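Local coordinates for putative transcription protein (Pseudomonas aeruginosa PAO1, PDB 4GCV), which probably binds DNA as a transcriptional regulator of the HxlR-like helix-turn-helix family, with a putative role in sensing oxidative stress, at residues W24-M29 and R56-L60; L36-F42 and R77-P82. The protein carries 2 engineered substitutions. One frame throughout, in Å; residues are numbered along the deposited sequence.

Interaction 1 of 2, residues W24-M29 and R56-L60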
ATOM      1  N   TRP B  24       5.085  -3.658 -10.712  1.00 32.33           N
ATOM      2  CA  TRP B  24       5.904  -4.855 -10.683  1.00 34.42           C
ATOM      3  C   TRP B  24       5.985  -5.528  -9.316  1.00 33.06           C
ATOM      4  O   TRP B  24       5.841  -6.728  -9.238  1.00 34.16           O
ATOM      5  CB  TRP B  24       7.299  -4.541 -11.213  1.00 36.76           C
ATOM      6  CG  TRP B  24       7.239  -4.240 -12.637  1.00 40.56           C
ATOM      7  CD1 TRP B  24       7.456  -3.019 -13.231  1.00 45.53           C
ATOM      8  CD2 TRP B  24       6.857  -5.129 -13.675  1.00 45.05           C
ATOM      9  NE1 TRP B  24       7.256  -3.108 -14.576  1.00 47.88           N
ATOM     10  CE2 TRP B  24       6.895  -4.393 -14.886  1.00 49.85           C
ATOM     11  CE3 TRP B  24       6.491  -6.479 -13.714  1.00 47.28           C
ATOM     12  CZ2 TRP B  24       6.602  -4.973 -16.125  1.00 51.77           C
ATOM     13  CZ3 TRP B  24       6.177  -7.048 -14.939  1.00 50.35           C
ATOM     14  CH2 TRP B  24       6.251  -6.298 -16.130  1.00 51.55           C
ATOM     15  N   SER B  25       6.137  -4.774  -8.232  1.00 32.89           N
ATOM     16  CA  SER B  25       6.076  -5.395  -6.890  1.00 33.87           C
ATOM     17  C   SER B  25       4.766  -6.141  -6.709  1.00 33.64           C
ATOM     18  O   SER B  25       4.737  -7.233  -6.162  1.00 34.89           O
ATOM     19  CB  SER B  25       6.175  -4.354  -5.785  1.00 33.09           C
ATOM     20  OG  SER B  25       7.383  -3.658  -5.873  1.00 35.68           O
ATOM     21  N   ILE B  26       3.669  -5.565  -7.186  1.00 33.24           N
ATOM     22  CA  ILE B  26       2.385  -6.244  -6.996  1.00 32.25           C
ATOM     23  C   ILE B  26       2.321  -7.515  -7.777  1.00 31.64           C
ATOM     24  O   ILE B  26       1.839  -8.512  -7.289  1.00 32.37           O
ATOM     25  CB  ILE B  26       1.231  -5.318  -7.335  1.00 33.09           C
ATOM     26  CG1 ILE B  26       1.107  -4.261  -6.233  1.00 32.58           C
ATOM     27  CG2 ILE B  26      -0.080  -6.087  -7.543  1.00 33.37           C
ATOM     28  CD1 ILE B  26       0.339  -3.011  -6.753  1.00 37.45           C
ATOM     29  N   LEU B  27       2.862  -7.507  -8.989  1.00 31.59           N
ATOM     30  CA  LEU B  27       2.759  -8.661  -9.851  1.00 30.30           C
ATOM     31  C   LEU B  27       3.660  -9.753  -9.324  1.00 29.78           C
ATOM     32  O   LEU B  27       3.256 -10.897  -9.221  1.00 28.74           O
ATOM     33  CB  LEU B  27       3.096  -8.266 -11.303  1.00 30.99           C
ATOM     34  CG  LEU B  27       2.043  -7.459 -12.070  1.00 32.51           C
ATOM     35  CD1 LEU B  27       2.520  -7.303 -13.518  1.00 30.08           C
ATOM     36  CD2 LEU B  27       0.655  -8.161 -12.076  1.00 30.83           C
ATOM     37  N   ILE B  28       4.887  -9.398  -8.954  1.00 30.03           N
ATOM     38  CA  ILE B  28       5.815 -10.382  -8.413  1.00 30.07           C
ATOM     39  C   ILE B  28       5.357 -10.939  -7.059  1.00 30.21           C
ATOM     40  O   ILE B  28       5.307 -12.169  -6.861  1.00 30.76           O
ATOM     41  CB  ILE B  28       7.247  -9.789  -8.311  1.00 31.60           C
ATOM     42  CG1 ILE B  28       7.754  -9.370  -9.691  1.00 31.14           C
ATOM     43  CG2 ILE B  28       8.210 -10.771  -7.684  1.00 29.96           C
ATOM     44  CD1 ILE B  28       8.902  -8.337  -9.610  1.00 33.21           C
HETATM   45  N   MSE B  29       4.971 -10.067  -6.134  1.00 29.87           N
HETATM   46  CA  MSE B  29       4.468 -10.565  -4.850  1.00 30.73           C
HETATM   47  C   MSE B  29       3.292 -11.517  -5.036  1.00 32.11           C
HETATM   48  O   MSE B  29       3.258 -12.622  -4.446  1.00 34.98           O
HETATM   49  CB  MSE B  29       4.124  -9.418  -3.914  1.00 30.25           C
HETATM   50  CG  MSE B  29       5.327  -8.663  -3.422  1.00 32.16           C
HETATM   51 SE   MSE B  29       6.574  -9.957  -2.485  1.00 47.25          SE
HETATM   52  CE  MSE B  29       5.525  -9.994  -0.843  1.00 41.69           C
ATOM     53  N   ARG B  56      13.979  -5.737  -8.964  1.00 40.20           N
ATOM     54  CA  ARG B  56      12.688  -5.757  -8.260  1.00 37.70           C
ATOM     55  C   ARG B  56      12.664  -6.877  -7.204  1.00 36.99           C
ATOM     56  O   ARG B  56      12.193  -6.675  -6.083  1.00 36.00           O
ATOM     57  CB  ARG B  56      11.517  -5.921  -9.246  1.00 37.13           C
ATOM     58  CG  ARG B  56      11.062  -4.658 -10.009  1.00 40.36           C
ATOM     59  CD  ARG B  56      10.613  -3.510  -9.098  1.00 47.79           C
ATOM     60  NE  ARG B  56       9.948  -2.402  -9.807  1.00 54.16           N
ATOM     61  CZ  ARG B  56      10.471  -1.728 -10.835  1.00 59.12           C
ATOM     62  NH1 ARG B  56      11.664  -2.063 -11.318  1.00 63.04           N
ATOM     63  NH2 ARG B  56       9.801  -0.732 -11.406  1.00 59.56           N
ATOM     64  N   LEU B  57      13.195  -8.051  -7.551  1.00 37.03           N
ATOM     65  CA  LEU B  57      13.407  -9.120  -6.545  1.00 36.39           C
ATOM     66  C   LEU B  57      14.297  -8.671  -5.399  1.00 36.82           C
ATOM     67  O   LEU B  57      13.920  -8.807  -4.241  1.00 36.35           O
ATOM     68  CB  LEU B  57      13.949 -10.414  -7.169  1.00 36.54           C
ATOM     69  CG  LEU B  57      12.915 -11.173  -8.017  1.00 34.43           C
ATOM     70  CD1 LEU B  57      13.595 -12.264  -8.803  1.00 34.02           C
ATOM     71  CD2 LEU B  57      11.744 -11.731  -7.187  1.00 28.10           C
ATOM     72  N   ASN B  58      15.458  -8.111  -5.713  1.00 38.47           N
ATOM     73  CA  ASN B  58      16.366  -7.664  -4.670  1.00 39.51           C
ATOM     74  C   ASN B  58      15.708  -6.634  -3.778  1.00 38.47           C
ATOM     75  O   ASN B  58      15.952  -6.658  -2.584  1.00 40.36           O
ATOM     76  CB  ASN B  58      17.640  -7.069  -5.234  1.00 40.83           C
ATOM     77  CG  ASN B  58      18.506  -8.100  -5.945  1.00 44.52           C
ATOM     78  OD1 ASN B  58      18.284  -9.322  -5.831  1.00 44.36           O
ATOM     79  ND2 ASN B  58      19.481  -7.607  -6.722  1.00 43.67           N
ATOM     80  N   ALA B  59      14.910  -5.735  -4.347  1.00 36.41           N
ATOM     81  CA  ALA B  59      14.279  -4.704  -3.544  1.00 36.93           C
ATOM     82  C   ALA B  59      13.208  -5.341  -2.638  1.00 35.50           C
ATOM     83  O   ALA B  59      13.077  -4.944  -1.479  1.00 35.89           O
ATOM     84  CB  ALA B  59      13.641  -3.537  -4.439  1.00 35.32           C
ATOM     85  N   LEU B  60      12.456  -6.315  -3.162  1.00 34.73           N
ATOM     86  CA  LEU B  60      11.496  -7.055  -2.326  1.00 34.52           C
ATOM     87  C   LEU B  60      12.203  -7.796  -1.163  1.00 35.77           C
ATOM     88  O   LEU B  60      11.729  -7.806  -0.026  1.00 35.99           O
ATOM     89  CB  LEU B  60      10.648  -7.992  -3.173  1.00 33.09           C
ATOM     90  CG  LEU B  60       9.655  -7.180  -3.993  1.00 33.48           C
ATOM     91  CD1 LEU B  60       8.939  -8.119  -4.907  1.00 30.26           C
ATOM     92  CD2 LEU B  60       8.695  -6.441  -3.054  1.00 32.60           C
TER
HETATM   93  O   HOH W   1       7.068  -2.082  -8.691  1.00 28.11           O

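Interaction 2 of 2, residues L36-F42 and R77-P82. With GOL (glycerol), chain S.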
ATOM      1  N   LEU B  36       5.069 -19.384  -7.091  1.00 39.87           N
ATOM      2  CA  LEU B  36       6.235 -19.221  -7.984  1.00 39.74           C
ATOM      3  C   LEU B  36       7.522 -18.937  -7.191  1.00 39.11           C
ATOM      4  O   LEU B  36       7.471 -18.196  -6.231  1.00 38.35           O
ATOM      5  CB  LEU B  36       5.952 -18.101  -8.971  1.00 38.16           C
ATOM      6  CG  LEU B  36       5.516 -18.626 -10.333  1.00 42.82           C
ATOM      7  CD1 LEU B  36       4.620 -19.868 -10.238  1.00 45.34           C
ATOM      8  CD2 LEU B  36       4.892 -17.526 -11.251  1.00 41.54           C
ATOM      9  N   ARG B  37       8.657 -19.498  -7.596  1.00 39.96           N
ATOM     10  CA  ARG B  37       9.884 -19.493  -6.765  1.00 41.61           C
ATOM     11  C   ARG B  37      11.117 -19.098  -7.548  1.00 41.69           C
ATOM     12  O   ARG B  37      11.962 -18.383  -7.038  1.00 41.58           O
ATOM     13  CB  ARG B  37      10.241 -20.918  -6.226  1.00 42.76           C
ATOM     14  CG  ARG B  37       9.349 -21.569  -5.179  1.00 46.46           C
ATOM     15  CD  ARG B  37       9.356 -20.870  -3.819  1.00 50.47           C
ATOM     16  NE  ARG B  37       8.365 -19.800  -3.821  1.00 56.54           N
ATOM     17  CZ  ARG B  37       7.276 -19.741  -3.049  1.00 55.42           C
ATOM     18  NH1 ARG B  37       7.026 -20.692  -2.157  1.00 46.50           N
ATOM     19  NH2 ARG B  37       6.442 -18.698  -3.189  1.00 52.04           N
ATOM     20  N   ARG B  38      11.264 -19.664  -8.742  1.00 42.66           N
ATOM     21  CA  ARG B  38      12.519 -19.579  -9.493  1.00 44.80           C
ATOM     22  C   ARG B  38      12.541 -18.410 -10.460  1.00 43.38           C
ATOM     23  O   ARG B  38      11.521 -18.063 -11.035  1.00 42.29           O
ATOM     24  CB  ARG B  38      12.767 -20.877 -10.221  1.00 46.60           C
ATOM     25  CG  ARG B  38      13.283 -21.940  -9.250  1.00 55.02           C
ATOM     26  CD  ARG B  38      12.539 -23.260  -9.396  1.00 64.51           C
ATOM     27  NE  ARG B  38      12.223 -23.607 -10.784  1.00 70.48           N
ATOM     28  CZ  ARG B  38      11.236 -24.434 -11.147  1.00 74.73           C
ATOM     29  NH1 ARG B  38      10.451 -24.996 -10.218  1.00 76.54           N
ATOM     30  NH2 ARG B  38      11.020 -24.694 -12.440  1.00 74.38           N
ATOM     31  N   PHE B  39      13.704 -17.797 -10.613  1.00 43.76           N
ATOM     32  CA  PHE B  39      13.860 -16.634 -11.419  1.00 43.79           C
ATOM     33  C   PHE B  39      13.169 -16.807 -12.772  1.00 44.77           C
ATOM     34  O   PHE B  39      12.429 -15.906 -13.204  1.00 42.63           O
ATOM     35  CB  PHE B  39      15.332 -16.337 -11.630  1.00 45.60           C
ATOM     36  CG  PHE B  39      15.596 -15.002 -12.289  1.00 45.83           C
ATOM     37  CD1 PHE B  39      15.703 -14.904 -13.685  1.00 44.92           C
ATOM     38  CD2 PHE B  39      15.795 -13.861 -11.517  1.00 42.31           C
ATOM     39  CE1 PHE B  39      15.971 -13.685 -14.288  1.00 45.61           C
ATOM     40  CE2 PHE B  39      16.075 -12.631 -12.116  1.00 44.25           C
ATOM     41  CZ  PHE B  39      16.158 -12.538 -13.493  1.00 45.12           C
ATOM     42  N   ASP B  40      13.391 -17.952 -13.433  1.00 46.61           N
ATOM     43  CA  ASP B  40      12.788 -18.160 -14.746  1.00 47.36           C
ATOM     44  C   ASP B  40      11.261 -18.256 -14.758  1.00 46.03           C
ATOM     45  O   ASP B  40      10.631 -17.789 -15.715  1.00 45.69           O
ATOM     46  CB  ASP B  40      13.433 -19.318 -15.509  1.00 50.48           C
ATOM     47  CG  ASP B  40      14.726 -18.894 -16.219  1.00 53.37           C
ATOM     48  OD1 ASP B  40      15.053 -17.680 -16.229  1.00 53.75           O
ATOM     49  OD2 ASP B  40      15.433 -19.776 -16.741  1.00 57.39           O
ATOM     50  N   GLU B  41      10.678 -18.842 -13.705  1.00 44.83           N
ATOM     51  CA  GLU B  41       9.226 -18.812 -13.499  1.00 42.97           C
ATOM     52  C   GLU B  41       8.783 -17.378 -13.504  1.00 40.56           C
ATOM     53  O   GLU B  41       7.907 -17.013 -14.252  1.00 40.61           O
ATOM     54  CB  GLU B  41       8.813 -19.471 -12.172  1.00 43.08           C
ATOM     55  CG  GLU B  41       8.952 -20.986 -12.163  1.00 47.58           C
ATOM     56  CD  GLU B  41       8.590 -21.629 -10.820  1.00 51.61           C
ATOM     57  OE1 GLU B  41       9.067 -21.190  -9.728  1.00 47.65           O
ATOM     58  OE2 GLU B  41       7.815 -22.612 -10.884  1.00 55.35           O
ATOM     59  N   PHE B  42       9.389 -16.534 -12.688  1.00 39.18           N
ATOM     60  CA  PHE B  42       8.949 -15.150 -12.709  1.00 37.69           C
ATOM     61  C   PHE B  42       9.104 -14.517 -14.103  1.00 38.32           C
ATOM     62  O   PHE B  42       8.235 -13.797 -14.553  1.00 36.63           O
ATOM     63  CB  PHE B  42       9.651 -14.317 -11.650  1.00 36.32           C
ATOM     64  CG  PHE B  42       9.290 -14.690 -10.237  1.00 35.84           C
ATOM     65  CD1 PHE B  42       8.089 -14.262  -9.673  1.00 34.37           C
ATOM     66  CD2 PHE B  42      10.180 -15.416  -9.434  1.00 36.22           C
ATOM     67  CE1 PHE B  42       7.773 -14.598  -8.329  1.00 37.29           C
ATOM     68  CE2 PHE B  42       9.865 -15.733  -8.095  1.00 34.09           C
ATOM     69  CZ  PHE B  42       8.670 -15.342  -7.552  1.00 32.78           C
ATOM     70  N   ARG B  77      21.979 -21.192  -7.748  1.00 73.18           N
ATOM     71  CA  ARG B  77      20.823 -20.402  -8.072  1.00 68.33           C
ATOM     72  C   ARG B  77      19.952 -20.283  -6.816  1.00 64.38           C
ATOM     73  O   ARG B  77      20.089 -21.087  -5.892  1.00 63.13           O
ATOM     74  CB  ARG B  77      20.076 -21.057  -9.233  1.00 68.69           C
ATOM     75  CG  ARG B  77      20.883 -21.153 -10.556  1.00 73.33           C
ATOM     76  CD  ARG B  77      20.771 -19.858 -11.418  1.00 78.35           C
ATOM     77  NE  ARG B  77      19.504 -19.768 -12.170  1.00 80.60           N
ATOM     78  CZ  ARG B  77      19.358 -20.105 -13.458  1.00 82.78           C
ATOM     79  NH1 ARG B  77      20.406 -20.543 -14.152  1.00 85.59           N
ATOM     80  NH2 ARG B  77      18.168 -20.007 -14.053  1.00 79.77           N
ATOM     81  N   TYR B  78      19.078 -19.271  -6.779  1.00 59.82           N
ATOM     82  CA  TYR B  78      18.194 -19.078  -5.633  1.00 56.34           C
ATOM     83  C   TYR B  78      16.746 -19.092  -6.069  1.00 53.95           C
ATOM     84  O   TYR B  78      16.428 -18.696  -7.189  1.00 54.13           O
ATOM     85  CB  TYR B  78      18.484 -17.760  -4.913  1.00 55.13           C
ATOM     86  CG  TYR B  78      19.860 -17.658  -4.290  1.00 56.22           C
ATOM     87  CD1 TYR B  78      20.132 -18.223  -3.035  1.00 55.62           C
ATOM     88  CD2 TYR B  78      20.889 -16.979  -4.947  1.00 56.80           C
ATOM     89  CE1 TYR B  78      21.397 -18.135  -2.473  1.00 58.58           C
ATOM     90  CE2 TYR B  78      22.154 -16.878  -4.395  1.00 58.73           C
ATOM     91  CZ  TYR B  78      22.406 -17.465  -3.157  1.00 60.10           C
ATOM     92  OH  TYR B  78      23.670 -17.381  -2.619  1.00 64.40           O
ATOM     93  N   GLN B  79      15.873 -19.549  -5.175  1.00 51.92           N
ATOM     94  CA  GLN B  79      14.439 -19.303  -5.259  1.00 48.82           C
ATOM     95  C   GLN B  79      14.062 -18.213  -4.247  1.00 45.77           C
ATOM     96  O   GLN B  79      14.857 -17.912  -3.322  1.00 45.09           O
ATOM     97  CB  GLN B  79      13.651 -20.557  -4.921  1.00 50.18           C
ATOM     98  CG  GLN B  79      14.024 -21.194  -3.569  1.00 54.33           C
ATOM     99  CD  GLN B  79      13.457 -22.613  -3.417  1.00 60.27           C
ATOM    100  OE1 GLN B  79      12.817 -23.138  -4.338  1.00 61.35           O
ATOM    101  NE2 GLN B  79      13.688 -23.234  -2.249  1.00 60.73           N
ATOM    102  N   TYR B  80      12.846 -17.675  -4.404  1.00 41.28           N
ATOM    103  CA  TYR B  80      12.387 -16.513  -3.650  1.00 38.99           C
ATOM    104  C   TYR B  80      11.069 -16.851  -3.023  1.00 38.95           C
ATOM    105  O   TYR B  80      10.086 -17.108  -3.713  1.00 39.73           O
ATOM    106  CB  TYR B  80      12.210 -15.292  -4.590  1.00 36.68           C
ATOM    107  CG  TYR B  80      13.482 -14.930  -5.273  1.00 35.59           C
ATOM    108  CD1 TYR B  80      13.936 -15.661  -6.355  1.00 39.91           C
ATOM    109  CD2 TYR B  80      14.269 -13.913  -4.805  1.00 35.13           C
ATOM    110  CE1 TYR B  80      15.156 -15.361  -6.963  1.00 41.25           C
ATOM    111  CE2 TYR B  80      15.475 -13.585  -5.416  1.00 37.92           C
ATOM    112  CZ  TYR B  80      15.903 -14.308  -6.490  1.00 40.89           C
ATOM    113  OH  TYR B  80      17.100 -14.024  -7.078  1.00 43.98           O
ATOM    114  N   VAL B  81      11.014 -16.833  -1.715  1.00 39.54           N
ATOM    115  CA  VAL B  81       9.840 -17.324  -1.064  1.00 39.73           C
ATOM    116  C   VAL B  81       9.331 -16.232  -0.148  1.00 39.13           C
ATOM    117  O   VAL B  81      10.140 -15.532   0.462  1.00 41.33           O
ATOM    118  CB  VAL B  81      10.142 -18.654  -0.280  1.00 41.77           C
ATOM    119  CG1 VAL B  81      11.286 -19.380  -0.898  1.00 42.31           C
ATOM    120  CG2 VAL B  81      10.436 -18.385   1.119  1.00 42.75           C
ATOM    121  N   PRO B  82       8.005 -16.082  -0.036  1.00 37.43           N
ATOM    122  CA  PRO B  82       7.528 -15.032   0.824  1.00 37.14           C
ATOM    123  C   PRO B  82       7.806 -15.290   2.291  1.00 38.13           C
ATOM    124  O   PRO B  82       7.924 -16.380   2.758  1.00 40.10           O
ATOM    125  CB  PRO B  82       6.005 -15.007   0.564  1.00 36.60           C
ATOM    126  CG  PRO B  82       5.809 -15.927  -0.677  1.00 36.92           C
ATOM    127  CD  PRO B  82       6.896 -16.916  -0.508  1.00 37.36           C
TER
HETATM  128  C1  GOL S 205      17.336 -22.270 -11.458  1.00 85.22           C
HETATM  129  O1  GOL S 205      17.494 -23.645 -11.169  1.00 87.04           O
HETATM  130  C2  GOL S 205      16.546 -21.532 -10.367  1.00 84.19           C
HETATM  131  O2  GOL S 205      16.693 -22.199  -9.136  1.00 84.16           O
HETATM  132  C3  GOL S 205      17.016 -20.070 -10.227  1.00 83.65           C
HETATM  133  O3  GOL S 205      16.064 -19.205  -9.626  1.00 79.51           O
HETATM  134  O   HOH W   2      15.755 -19.892 -13.155  1.00 15.26           O

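Interaction 1 of 2, residues W24-M29 and R56-L60
With CG anti to the carbonyl carbon (chi1 -79°) and the chain bent at chi2, Arg56 reaches from helix 50-62 across Trp24 at a slant, while Ile28 sends CD1 against the Arg56 stem. Ile28 CD1 rests 3.6 Å from Arg56 CB, the two side chains crossing at about a right angle. Further out, Arg56 NE passes 3.7 Å from Trp24 CB, and Trp24 CD1 lies over one face of the guanidinium, offset toward its rim. Indole and guanidinium planes stand 80° apart, so the two flat groups do not stack face to face. A water in the guanidinium plane accepts from Arg56 NE (3.1 Å) and from the backbone Ser25 N (2.9 Å), tying the arginine to the first turn of helix 23-33.

Deeper in, the contact is apolar. Ile28 CG2, the branch anti to the backbone N, touches two leucines, which meet it from directions roughly at right angles: 3.7 Å to Leu57 CD2 and 3.9 Å to Leu60 CD1. Leu60 also slides past selenomethionine Met29 in the opposite direction, its CD1 3.9 Å from Met29 SE. The segment axes approach to 10.4 Å and cross at -80°, nearly perpendicular, as in the helical core of a winged helix-turn-helix domain. Trp24 touches Arg155 of the second subunit. Around this crossing, Ile28 also packs on Leu46 of helix 39-46, Leu57 and Leu60 on Leu66 of strand 66-73, and Met29 on Leu93 of helix 84-101.

Interaction 2 of 2, residues L36-F42 and R77-P82
Arg37 O accepts the backbone N-H of Tyr80 (2.9 Å), joining the turn ahead of helix 39-46 to strand 76-82, one arm of the two-stranded wing of the winged helix-turn-helix domain. The bond is somewhat bent, 142° at the hydrogen, and the same oxygen receives a CA-H...O contact from Gln79 CA at 3.2 Å. It also lies at the edge of the Tyr80 ring, near its plane.

The turn is braced from within: Glu41 OE1 accepts from both Arg37 N and Arg38 N, using its anti lone pair for Arg38 N in an almost straight bond (174°). Bends at chi2 and chi3 fold Arg37 back over its own chain, where NE donates to Leu36 O (3.0 Å) from above the carbonyl plane. Val81 CA then lies over one face of this guanidinium, and Arg37 NH2 comes 3.3 Å from Pro82 CD.

At the strand's other end, Asp40 OD2 and Arg77 NH2 form a long salt bridge of 3.8 Å, and a water accepts from Asp40 N and Arg77 NH2. A glycerol, probably from the crystallisation liquor, bridges the backbones by accepting from Phe39 N and donating to Tyr78 O. Inward, Phe39 and Phe42 both pack on Leu53 of helix 50-62, and Phe42 CE2 meets Tyr80 CB at 4.2 Å.

In the fold
Interactions 1 and 2 lie about 11 Å apart, centre to centre, within the HxlR-like helix-turn-helix range. Their segments alternate along the chain: 24-29, 36-42, 56-60, then 77-82. Helix 39-46 follows helix 23-33 and precedes helix 50-62, so the turn and helix start of interaction 2 fall, in sequence, between the two helices crossed in interaction 1. The contacts touch directly: Phe42 CE1 packs against Ile28 O, and Leu57 meets both Phe39 and Tyr80. The helical core is thereby continuous with the base of the wing formed by strands 66-73 and 76-82, consistent with a DNA-binding module whose helices and wing are packed together as one unit.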